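Side-chain contact in D-alanyl-D-alanine carboxypeptidase (Vibrio cholerae, PDB 5TR7), which probably trims the terminal D-alanine from peptidoglycan precursors as a penicillin-binding serine carboxypeptidase of the S11 family: residues A[128-132]-A[133-137]. Residues are numbered along the deposited sequence; the frame is centred on the assembly and turned at random.
Sequences LGMKN and SHFTN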
ATOM      1  N   LEU A 128      -2.836  -9.274 -12.473  1.00 57.91           N
ATOM      2  CA  LEU A 128      -2.770  -9.865 -11.157  1.00 54.70           C
ATOM      3  C   LEU A 128      -4.121 -10.481 -10.750  1.00 58.46           C
ATOM      4  O   LEU A 128      -4.167 -11.061  -9.704  1.00 60.35           O
ATOM      5  CB  LEU A 128      -2.370  -8.853 -10.114  1.00 56.65           C
ATOM      6  CG  LEU A 128      -0.946  -8.278 -10.194  1.00 59.55           C
ATOM      7  CD1 LEU A 128      -0.703  -7.157  -9.208  1.00 56.82           C
ATOM      8  CD2 LEU A 128       0.142  -9.333 -10.098  1.00 55.48           C
ATOM      9  N   GLY A 129      -5.207 -10.364 -11.536  1.00 60.23           N
ATOM     10  CA  GLY A 129      -6.497 -10.948 -11.106  1.00 63.15           C
ATOM     11  C   GLY A 129      -7.348 -10.052 -10.184  1.00 58.15           C
ATOM     12  O   GLY A 129      -8.279 -10.481  -9.534  1.00 60.38           O
ATOM     13  N   MET A 130      -7.048  -8.768 -10.198  1.00 57.20           N
ATOM     14  CA  MET A 130      -7.820  -7.774  -9.450  1.00 60.31           C
ATOM     15  C   MET A 130      -8.982  -7.334 -10.380  1.00 63.04           C
ATOM     16  O   MET A 130      -9.060  -6.195 -10.801  1.00 58.42           O
ATOM     17  CB  MET A 130      -6.918  -6.597  -9.070  1.00 59.19           C
ATOM     18  CG  MET A 130      -5.693  -7.046  -8.248  1.00 57.49           C
ATOM     19  SD  MET A 130      -4.555  -5.715  -7.979  1.00 62.91           S
ATOM     20  CE  MET A 130      -5.474  -4.509  -7.023  1.00 52.85           C
ATOM     21  N   LYS A 131      -9.920  -8.223 -10.601  1.00 68.01           N
ATOM     22  CA  LYS A 131     -11.042  -7.980 -11.513  1.00 70.88           C
ATOM     23  C   LYS A 131     -12.075  -6.966 -11.023  1.00 67.94           C
ATOM     24  O   LYS A 131     -12.889  -6.535 -11.801  1.00 68.30           O
ATOM     25  CB  LYS A 131     -11.698  -9.316 -11.815  1.00 76.76           C
ATOM     26  CG  LYS A 131     -10.677 -10.392 -12.189  1.00 84.66           C
ATOM     27  CD  LYS A 131     -11.348 -11.598 -12.800  1.00 91.17           C
ATOM     28  CE  LYS A 131     -12.275 -12.260 -11.793  1.00 98.92           C
ATOM     29  NZ  LYS A 131     -12.926 -13.488 -12.353  1.00109.99           N
ATOM     30  N   ASN A 132     -12.016  -6.566  -9.747  1.00 68.90           N
ATOM     31  CA  ASN A 132     -12.934  -5.571  -9.222  1.00 67.34           C
ATOM     32  C   ASN A 132     -12.213  -4.319  -8.739  1.00 67.05           C
ATOM     33  O   ASN A 132     -12.611  -3.677  -7.779  1.00 70.66           O
ATOM     34  CB  ASN A 132     -13.770  -6.195  -8.114  1.00 68.83           C
ATOM     35  CG  ASN A 132     -14.795  -7.187  -8.630  1.00 66.54           C
ATOM     36  OD1 ASN A 132     -15.347  -7.068  -9.708  1.00 66.72           O
ATOM     37  ND2 ASN A 132     -15.109  -8.127  -7.797  1.00 69.34           N
ATOM     38  N   SER A 133     -11.158  -3.962  -9.446  1.00 64.54           N
ATOM     39  CA  SER A 133     -10.390  -2.792  -9.123  1.00 63.77           C
ATOM     40  C   SER A 133     -10.170  -1.899 -10.324  1.00 61.18           C
ATOM     41  O   SER A 133     -10.038  -2.389 -11.429  1.00 63.72           O
ATOM     42  CB  SER A 133      -9.027  -3.216  -8.558  1.00 59.07           C
ATOM     43  OG  SER A 133      -9.185  -3.991  -7.362  1.00 61.73           O
ATOM     44  N   HIS A 134     -10.171  -0.595 -10.113  1.00 60.02           N
ATOM     45  CA  HIS A 134      -9.853   0.326 -11.179  1.00 67.53           C
ATOM     46  C   HIS A 134      -9.231   1.585 -10.573  1.00 66.17           C
ATOM     47  O   HIS A 134      -9.751   2.152  -9.637  1.00 68.73           O
ATOM     48  CB  HIS A 134     -11.065   0.684 -12.019  1.00 69.89           C
ATOM     49  CG  HIS A 134     -10.726   1.477 -13.237  1.00 65.10           C
ATOM     50  ND1 HIS A 134     -10.856   2.843 -13.305  1.00 64.93           N
ATOM     51  CD2 HIS A 134     -10.207   1.085 -14.419  1.00 67.90           C
ATOM     52  CE1 HIS A 134     -10.439   3.257 -14.489  1.00 68.90           C
ATOM     53  NE2 HIS A 134     -10.051   2.207 -15.189  1.00 70.76           N
ATOM     54  N   PHE A 135      -8.126   2.022 -11.134  1.00 66.98           N
ATOM     55  CA  PHE A 135      -7.442   3.198 -10.660  1.00 68.77           C
ATOM     56  C   PHE A 135      -7.544   4.385 -11.617  1.00 71.28           C
ATOM     57  O   PHE A 135      -7.575   4.199 -12.851  1.00 60.85           O
ATOM     58  CB  PHE A 135      -5.989   2.831 -10.379  1.00 65.50           C
ATOM     59  CG  PHE A 135      -5.850   1.662  -9.432  1.00 60.84           C
ATOM     60  CD1 PHE A 135      -5.988   1.824  -8.078  1.00 59.25           C
ATOM     61  CD2 PHE A 135      -5.633   0.379  -9.917  1.00 57.19           C
ATOM     62  CE1 PHE A 135      -5.875   0.744  -7.204  1.00 61.03           C
ATOM     63  CE2 PHE A 135      -5.475  -0.683  -9.076  1.00 60.21           C
ATOM     64  CZ  PHE A 135      -5.594  -0.522  -7.699  1.00 59.36           C
ATOM     65  N   THR A 136      -7.617   5.595 -11.042  1.00 75.03           N
ATOM     66  CA  THR A 136      -7.657   6.848 -11.801  1.00 66.21           C
ATOM     67  C   THR A 136      -6.462   7.760 -11.535  1.00 60.87           C
ATOM     68  O   THR A 136      -6.282   8.752 -12.208  1.00 60.04           O
ATOM     69  CB  THR A 136      -8.939   7.629 -11.532  1.00 67.13           C
ATOM     70  OG1 THR A 136      -9.033   7.895 -10.119  1.00 66.29           O
ATOM     71  CG2 THR A 136     -10.152   6.817 -12.040  1.00 69.99           C
ATOM     72  N   ASN A 137      -5.646   7.465 -10.554  1.00 61.40           N
ATOM     73  CA  ASN A 137      -4.500   8.278 -10.291  1.00 61.97           C
ATOM     74  C   ASN A 137      -3.471   7.428  -9.516  1.00 62.11           C
ATOM     75  O   ASN A 137      -3.799   6.334  -9.079  1.00 65.85           O
ATOM     76  CB  ASN A 137      -4.957   9.511  -9.512  1.00 60.76           C
ATOM     77  CG  ASN A 137      -5.480   9.157  -8.164  1.00 65.44           C
ATOM     78  OD1 ASN A 137      -4.854   8.414  -7.400  1.00 60.49           O
ATOM     79  ND2 ASN A 137      -6.618   9.699  -7.845  1.00 69.82           N
TER
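The ring of F135 meets M130 at its edge: methyl CE of M130 lies near the ring plane, 4.0 Å from CZ of F135, and the two side chains cross at about a right angle. M121 and A125 of helix 114-127, T37 and M40 of helix 37-50, and L146 farther along the same loop also touch the F135 side chain, which is buried. M130 reaches the ring with a chain that runs extended through chi2 and then bends at chi3 (62°), which swings CE round toward it. The same methyl passes 3.8 Å from OG of S133, and CB of M130 lies 3.9 Å from that oxygen, so the two ends of the M130 side chain approach the hydroxyl while its middle bows away. OG of S133 is hydrogen-bonded to S148 OG and D152 OD2, and D152 also takes the backbone N-H of N132. The backbone closes a type I turn from M130 to S133, where N of S133 makes a weak, bent bond to O of M130 (3.4 Å, 138°). Just before it, G129, with positive phi, is where the chain leaves helical geometry after helix 114-127. The side chain of F135 lies about 9 Å from that of K38, the predicted proton acceptor. What results is a Schellman motif followed at once by a beta turn, leading the chain into the loop before helix 150-163, in the helical part of this penicillin-binding protein of the beta-lactamase clan.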